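Local coordinates for conjugal transfer protein TRWB (Escherichia coli, PDB 1E9R) that couples DNA processing to transport in bacterial conjugation, probably as a ring-shaped, nucleotide-driven motor that moves DNA through a hexamer, at the interface of chains A and B. Coordinates in Å, arbitrary orientation; residue numbers count along the deposited sequence, not the author numbering. Chains: chain A/B, Conjugal transfer protein TRWB.

Four patches sample the seam between neighbouring subunits of the TrwB hexamer, which resembles ring helicases and F1-ATPase. Contact 1 and contact 2 are farthest apart, the centres of their C-alpha atoms being about 43 Å from each other; contact 3 and contact 4 fall between, with centres about 8 Å apart, and share A:Ser319 on helix 318-325 and B:Gln331 on helix 327-334. From contact 1 the centres of contacts 3 and 4 are about 27 and 26 Å away. The seam is not an exact two-fold, which fits a head-to-tail ring whose subunits show different surfaces to their two neighbours.

Contact 1: the interface of chains A and B. Residues chain A 248, 250-251; chain B 125.
A short 3-10 turn, residues 249-251 of chain A, carries A:Asp250 with phi/psi of -72°/-5° and A:Met251 just after it, and presents both to B:Tyr125, which lies in a loop of chain B. The thioether of A:Met251 covers one face of the phenol ring: SD sits over the ring centre, 3.4 Å above its plane, and CG reaches CE1 of B:Tyr125 at 3.6 Å. The methionine chain bends at chi2 and chi3 and crosses the tyrosine side chain at about a right angle. At the far end of the ring, the phenol OH of B:Tyr125 donates a hydrogen bond of 2.8 Å to the carboxylate oxygen OD2 of A:Asp250, coming from above the carboxylate plane. A chi1 of 60° tucks the A:Asp250 carboxylate back over its own main chain, where OD2 can meet both the phenol and A:Arg248. That OD2 makes a salt bridge of 2.7 Å with the guanidinium NH2 of A:Arg248, while OD1 lies over the rim of one guanidinium face. A:Arg248 therefore acts mainly from the second shell, positioning the acceptor and probably favouring its negative charge; its NH2 is 3.9 Å from the tyrosine OH. In the fold, the chain A residues follow strand 243-247 and lead into helix 252-269, whereas B:Tyr125 immediately precedes helix 126-134, so a strand-to-helix turn of one subunit meets the start of a helix in its neighbour.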
loop_
_atom_site.group_PDB
_atom_site.type_symbol
_atom_site.label_atom_id
_atom_site.label_comp_id
_atom_site.label_asym_id
_atom_site.label_seq_id
_atom_site.Cartn_x
_atom_site.Cartn_y
_atom_site.Cartn_z
ATOM N N ARG A 248 -24.777 -26.541 13.730
ATOM C CA ARG A 248 -24.314 -26.389 15.108
ATOM C C ARG A 248 -23.004 -25.631 14.982
ATOM O O ARG A 248 -22.151 -25.965 14.150
ATOM C CB ARG A 248 -24.110 -27.744 15.799
ATOM C CG ARG A 248 -25.394 -28.536 15.985
ATOM C CD ARG A 248 -25.342 -29.482 17.178
ATOM N NE ARG A 248 -24.063 -30.171 17.312
ATOM C CZ ARG A 248 -23.180 -29.975 18.293
ATOM N NH1 ARG A 248 -23.410 -29.099 19.270
ATOM N NH2 ARG A 248 -22.045 -30.663 18.290
ATOM N N ASP A 250 -20.166 -25.530 16.447
ATOM C CA ASP A 250 -18.840 -26.123 16.533
ATOM C C ASP A 250 -18.439 -26.638 15.151
ATOM O O ASP A 250 -17.313 -27.088 14.935
ATOM C CB ASP A 250 -18.813 -27.252 17.559
ATOM C CG ASP A 250 -19.762 -28.366 17.219
ATOM O OD1 ASP A 250 -20.605 -28.183 16.320
ATOM O OD2 ASP A 250 -19.668 -29.431 17.863
ATOM N N MET A 251 -19.372 -26.548 14.210
ATOM C CA MET A 251 -19.133 -26.991 12.841
ATOM C C MET A 251 -19.276 -25.863 11.821
ATOM O O MET A 251 -19.423 -26.122 10.626
ATOM C CB MET A 251 -20.107 -28.103 12.469
ATOM C CG MET A 251 -20.010 -29.331 13.334
ATOM S SD MET A 251 -20.234 -30.786 12.307
ATOM C CE MET A 251 -21.748 -30.412 11.599
ATOM N N TYR B 125 -15.406 -35.073 11.603
ATOM C CA TYR B 125 -15.121 -33.667 11.356
ATOM C C TYR B 125 -14.117 -33.057 12.339
ATOM O O TYR B 125 -13.707 -31.905 12.177
ATOM C CB TYR B 125 -16.426 -32.852 11.342
ATOM C CG TYR B 125 -17.023 -32.533 12.702
ATOM C CD1 TYR B 125 -16.596 -31.411 13.436
ATOM C CD2 TYR B 125 -18.026 -33.343 13.254
ATOM C CE1 TYR B 125 -17.160 -31.103 14.695
ATOM C CE2 TYR B 125 -18.595 -33.047 14.508
ATOM C CZ TYR B 125 -18.158 -31.928 15.223
ATOM O OH TYR B 125 -18.711 -31.653 16.461
#

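Contact 2: the interface of chains A and B. Residues chain A 11, 393, 396; chain B 19-20, 363-364, 388.
B:Arg19 and A:Glu396 form the charged centre of this contact. The arginine approaches side-on, and its NE and NH2 both donate to the carboxylate oxygen OE2 of A:Glu396, each at 2.8 Å. These bonds are clearly bent, the one from NE making 135° at hydrogen, and the two planar groups stand 68° apart. A straighter bond of 2.9 Å from the backbone N of A:Met393 reaches the same OE2, so three N-H groups grip one oxygen. On the chain B side, B:Arg19 NH1 makes a salt bridge of 2.9 Å with OE1 of B:Glu364, which helps to fix the rotation of the guanidinium group. Packing is close around this group: A:Met393 CG lies over the centre of one face, 3.6 Å above the plane, and the backbone N of A:Gly11 lies toward the rim of the opposite face. The B:Arg19 chain turns at chi2 and again at chi3, bringing the guanidinium into this sandwich. The periphery is looser: A:Met393 CE is 4.2 Å from C of B:His363 and 4.3 Å from CG of B:Arg388. An alanine at B:Arg19 would probably leave the carboxylates of A:Glu396 and B:Glu364 without their shared positive partner and open a gap between A:Met393 and A:Gly11. In the fold, A:Glu396 belongs to helix 394-398 and A:Met393 directly precedes it, while B:Arg19 lies in a loop just after strand 16-18, and B:Glu364 and B:Arg388 lie on strands 362-368 and 384-390.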
loop_
_atom_site.group_PDB
_atom_site.type_symbol
_atom_site.label_atom_id
_atom_site.label_comp_id
_atom_site.label_asym_id
_atom_site.label_seq_id
_atom_site.Cartn_x
_atom_site.Cartn_y
_atom_site.Cartn_z
ATOM N N GLY A 11 -26.460 16.313 22.460
ATOM C CA GLY A 11 -25.672 17.519 22.639
ATOM C C GLY A 11 -26.475 18.644 23.248
ATOM O O GLY A 11 -27.522 18.414 23.848
ATOM N N MET A 393 -22.126 11.365 18.720
ATOM C CA MET A 393 -20.671 11.305 18.837
ATOM C C MET A 393 -20.170 9.871 18.870
ATOM O O MET A 393 -20.892 8.962 19.266
ATOM C CB MET A 393 -20.210 11.976 20.128
ATOM C CG MET A 393 -20.051 13.469 20.073
ATOM S SD MET A 393 -19.693 14.060 21.735
ATOM C CE MET A 393 -17.980 13.705 21.888
ATOM N N GLU A 396 -20.573 8.466 22.192
ATOM C CA GLU A 396 -21.925 8.100 22.612
ATOM C C GLU A 396 -22.217 6.671 22.149
ATOM O O GLU A 396 -22.963 5.930 22.793
ATOM C CB GLU A 396 -22.979 9.023 22.001
ATOM C CG GLU A 396 -22.920 10.467 22.420
ATOM C CD GLU A 396 -24.087 11.255 21.842
ATOM O OE1 GLU A 396 -25.223 11.075 22.327
ATOM O OE2 GLU A 396 -23.877 12.038 20.890
ATOM N N ARG B 19 -22.560 14.951 26.636
ATOM C CA ARG B 19 -22.544 13.619 26.032
ATOM C C ARG B 19 -21.140 13.041 25.939
ATOM O O ARG B 19 -20.151 13.750 26.120
ATOM C CB ARG B 19 -23.170 13.679 24.628
ATOM C CG ARG B 19 -23.232 15.087 24.055
ATOM C CD ARG B 19 -22.538 15.260 22.715
ATOM N NE ARG B 19 -23.243 14.635 21.602
ATOM C CZ ARG B 19 -23.278 15.115 20.357
ATOM N NH1 ARG B 19 -22.657 16.246 20.039
ATOM N NH2 ARG B 19 -23.923 14.443 19.414
ATOM N N GLY B 20 -21.057 11.747 25.649
ATOM C CA GLY B 20 -19.758 11.112 25.524
ATOM C C GLY B 20 -19.349 10.237 26.699
ATOM O O GLY B 20 -20.190 9.625 27.372
ATOM N N HIS B 363 -15.764 13.790 25.455
ATOM C CA HIS B 363 -17.037 14.158 26.053
ATOM C C HIS B 363 -17.351 15.576 25.578
ATOM O O HIS B 363 -16.445 16.316 25.199
ATOM C CB HIS B 363 -16.980 14.073 27.602
ATOM C CG HIS B 363 -16.017 15.024 28.256
ATOM N ND1 HIS B 363 -15.615 14.879 29.566
ATOM C CD2 HIS B 363 -15.411 16.148 27.803
ATOM C CE1 HIS B 363 -14.806 15.872 29.893
ATOM N NE2 HIS B 363 -14.667 16.658 28.841
ATOM N N GLU B 364 -18.629 15.932 25.524
ATOM C CA GLU B 364 -18.984 17.287 25.150
ATOM C C GLU B 364 -19.420 17.866 26.490
ATOM O O GLU B 364 -20.159 17.229 27.241
ATOM C CB GLU B 364 -20.102 17.316 24.119
ATOM C CG GLU B 364 -20.226 18.677 23.481
ATOM C CD GLU B 364 -20.948 18.635 22.172
ATOM O OE1 GLU B 364 -22.083 18.124 22.146
ATOM O OE2 GLU B 364 -20.379 19.115 21.166
ATOM N N ARG B 388 -15.686 20.073 23.090
ATOM C CA ARG B 388 -15.452 18.640 22.906
ATOM C C ARG B 388 -13.976 18.403 23.233
ATOM O O ARG B 388 -13.110 19.153 22.777
ATOM C CB ARG B 388 -15.709 18.222 21.468
ATOM C CG ARG B 388 -17.132 17.834 21.158
ATOM C CD ARG B 388 -17.224 17.570 19.672
ATOM N NE ARG B 388 -15.998 16.920 19.220
ATOM C CZ ARG B 388 -15.333 17.260 18.121
ATOM N NH1 ARG B 388 -15.783 18.245 17.355
ATOM N NH2 ARG B 388 -14.220 16.613 17.791
#

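Contact 3: the interface of chains A and B. Residues chain A 319, 349, 351-352; chain B 331-332, 335.
The side-chain amide of B:Gln331 reaches across to A:Asp349 and makes a direct hydrogen bond. Its NE2 donates at 2.9 Å to the syn lone pair of A:Asp349 OD1, on the side of the other oxygen, with the amide and carboxylate planes 80° apart. The glutamine carries its amide to this acceptor with CG trans to the backbone N (chi1 -179°) and the rest of the chain stretched out. At the other amide atom, OE1 accepts a weak bond of 3.2 Å from the hydroxyl OG of A:Ser319. Within chain A, the A:Thr352 hydroxyl OG1 donates to OD2 of A:Asp349 at 2.6 Å from above the carboxylate plane, helping to hold that group for the glutamine. Water adds a bridge: water 1 lies 2.8 Å from B:Gln331 NE2 and 2.9 Å from A:Thr352 OG1. Apolar contacts supplement the polar ones. The methyl CB of B:Ala335 meets CB of A:Asp349 at 3.7 Å, and CB of A:Ser319 touches the amide carbon CD of B:Gln331 at 3.6 Å. In the fold, A:Asp349 immediately precedes helix 350-360, which includes A:Thr352, and A:Ser319 lies near the start of helix 318-325; B:Gln331 projects between them from helix 327-334 of the neighbour.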
loop_
_atom_site.group_PDB
_atom_site.type_symbol
_atom_site.label_atom_id
_atom_site.label_comp_id
_atom_site.label_asym_id
_atom_site.label_seq_id
_atom_site.Cartn_x
_atom_site.Cartn_y
_atom_site.Cartn_z
ATOM N N SER A 319 -14.669 -4.283 9.416
ATOM C CA SER A 319 -13.297 -4.630 9.133
ATOM C C SER A 319 -13.189 -6.065 8.604
ATOM O O SER A 319 -12.371 -6.351 7.722
ATOM C CB SER A 319 -12.496 -4.477 10.417
ATOM O OG SER A 319 -11.200 -4.985 10.260
ATOM N N ASP A 349 -12.871 -0.548 19.924
ATOM C CA ASP A 349 -12.847 -0.337 18.488
ATOM C C ASP A 349 -13.304 1.068 18.123
ATOM O O ASP A 349 -14.343 1.246 17.484
ATOM C CB ASP A 349 -13.749 -1.383 17.820
ATOM C CG ASP A 349 -13.576 -1.430 16.316
ATOM O OD1 ASP A 349 -12.657 -0.762 15.788
ATOM O OD2 ASP A 349 -14.359 -2.152 15.668
ATOM N N LYS A 351 -12.307 3.012 15.895
ATOM C CA LYS A 351 -12.366 3.261 14.467
ATOM C C LYS A 351 -13.761 2.970 13.964
ATOM O O LYS A 351 -14.299 3.708 13.137
ATOM C CB LYS A 351 -11.351 2.403 13.707
ATOM C CG LYS A 351 -11.373 2.692 12.228
ATOM C CD LYS A 351 -10.311 1.965 11.433
ATOM C CE LYS A 351 -10.426 2.361 9.956
ATOM N NZ LYS A 351 -9.410 1.719 9.096
ATOM N N THR A 352 -14.354 1.893 14.464
ATOM C CA THR A 352 -15.701 1.536 14.057
ATOM C C THR A 352 -16.724 2.519 14.615
ATOM O O THR A 352 -17.694 2.860 13.933
ATOM C CB THR A 352 -16.057 0.115 14.503
ATOM O OG1 THR A 352 -15.334 -0.821 13.696
ATOM C CG2 THR A 352 -17.536 -0.146 14.332
ATOM N N GLN B 331 -8.263 -5.960 14.329
ATOM C CA GLN B 331 -9.243 -4.993 14.790
ATOM C C GLN B 331 -10.495 -5.735 15.229
ATOM O O GLN B 331 -11.047 -5.473 16.299
ATOM C CB GLN B 331 -9.599 -4.043 13.665
ATOM C CG GLN B 331 -10.604 -2.987 14.042
ATOM C CD GLN B 331 -11.020 -2.175 12.833
ATOM O OE1 GLN B 331 -10.381 -2.254 11.777
ATOM N NE2 GLN B 331 -12.086 -1.389 12.972
ATOM N N THR B 332 -10.935 -6.664 14.386
ATOM C CA THR B 332 -12.117 -7.455 14.665
ATOM C C THR B 332 -11.935 -8.227 15.959
ATOM O O THR B 332 -12.883 -8.388 16.736
ATOM C CB THR B 332 -12.374 -8.452 13.549
ATOM O OG1 THR B 332 -12.518 -7.741 12.315
ATOM C CG2 THR B 332 -13.634 -9.273 13.850
ATOM N N ALA B 335 -12.102 -5.906 18.831
ATOM C CA ALA B 335 -13.485 -5.475 18.936
ATOM C C ALA B 335 -14.371 -6.568 19.524
ATOM O O ALA B 335 -15.546 -6.334 19.819
ATOM C CB ALA B 335 -14.003 -5.060 17.560
HETATM O O HOH W 1 -13.813 0.145 11.472
#

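Contact 4: the interface of chains A and B. Residues chain A 319, 322, 327; chain B 328, 331.
The hydroxyl OG of A:Ser319 donates a hydrogen bond of 2.7 Å to the backbone carbonyl O of B:Lys328, joining two subunits of TrwB, a type IV secretion-system coupling protein with a ring-helicase-like assembly. The donor makes an angle of 104° at the carbonyl oxygen and is tilted 33° from the carbonyl plane, well off the C=O direction. This short bond probably takes the hydroxyl proton, making the contact with B:Gln331 at best secondary. The serine rotamer (chi1 171°) turns OG away from its own backbone N and toward chain B. The side chain of B:Lys328 runs past this serine, its CD coming to 3.6 Å from A:Ser319 OG. After a bend at chi2 the remainder of the lysine is extended, and its terminal amine NZ forms a rather long salt bridge of 3.2 Å with the carboxylate oxygen OD2 of A:Asp322. NZ meets that oxygen on the anti side, somewhat out of the carboxylate plane. The lysine methylene CE also packs obliquely against CB of A:Asp322 at 3.8 Å. Beside it, the methyl CG2 of A:Val327 stands 4.1 Å from CE of B:Lys328, a light apolar flank where the side chains meet at about a right angle. A methionine in place of B:Lys328 would probably leave the carboxylate of A:Asp322 without its positive mate across the seam. A:Ser319 and A:Asp322 lie on helix 318-325, while A:Val327 and B:Lys328 come from helix 327-334 in their respective chains.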
loop_
_atom_site.group_PDB
_atom_site.type_symbol
_atom_site.label_atom_id
_atom_site.label_comp_id
_atom_site.label_asym_id
_atom_site.label_seq_id
_atom_site.Cartn_x
_atom_site.Cartn_y
_atom_site.Cartn_z
ATOM N N SER A 319 -14.669 -4.283 9.416
ATOM C CA SER A 319 -13.297 -4.630 9.133
ATOM C C SER A 319 -13.189 -6.065 8.604
ATOM O O SER A 319 -12.371 -6.351 7.722
ATOM C CB SER A 319 -12.496 -4.477 10.417
ATOM O OG SER A 319 -11.200 -4.985 10.260
ATOM N N ASP A 322 -14.346 -6.288 5.048
ATOM C CA ASP A 322 -13.311 -5.791 4.146
ATOM C C ASP A 322 -12.371 -6.932 3.854
ATOM O O ASP A 322 -11.898 -7.083 2.737
ATOM C CB ASP A 322 -12.497 -4.663 4.782
ATOM C CG ASP A 322 -13.235 -3.339 4.799
ATOM O OD1 ASP A 322 -14.218 -3.187 4.042
ATOM O OD2 ASP A 322 -12.821 -2.441 5.565
ATOM N N VAL A 327 -11.627 -4.164 0.435
ATOM C CA VAL A 327 -12.165 -2.861 0.790
ATOM C C VAL A 327 -13.152 -2.218 -0.209
ATOM O O VAL A 327 -14.218 -1.760 0.196
ATOM C CB VAL A 327 -11.018 -1.889 1.086
ATOM C CG1 VAL A 327 -11.564 -0.510 1.419
ATOM C CG2 VAL A 327 -10.212 -2.415 2.245
ATOM N N LYS B 328 -6.823 -5.911 9.627
ATOM C CA LYS B 328 -8.274 -6.088 9.646
ATOM C C LYS B 328 -8.734 -7.052 10.719
ATOM O O LYS B 328 -9.549 -6.719 11.576
ATOM C CB LYS B 328 -8.786 -6.595 8.288
ATOM C CG LYS B 328 -8.565 -5.660 7.109
ATOM C CD LYS B 328 -9.289 -4.351 7.298
ATOM C CE LYS B 328 -9.129 -3.460 6.087
ATOM N NZ LYS B 328 -9.767 -2.139 6.329
ATOM N N GLN B 331 -8.263 -5.960 14.329
ATOM C CA GLN B 331 -9.243 -4.993 14.790
ATOM C C GLN B 331 -10.495 -5.735 15.229
ATOM O O GLN B 331 -11.047 -5.473 16.299
ATOM C CB GLN B 331 -9.599 -4.043 13.665
ATOM C CG GLN B 331 -10.604 -2.987 14.042
ATOM C CD GLN B 331 -11.020 -2.175 12.833
ATOM O OE1 GLN B 331 -10.381 -2.254 11.777
ATOM N NE2 GLN B 331 -12.086 -1.389 12.972
#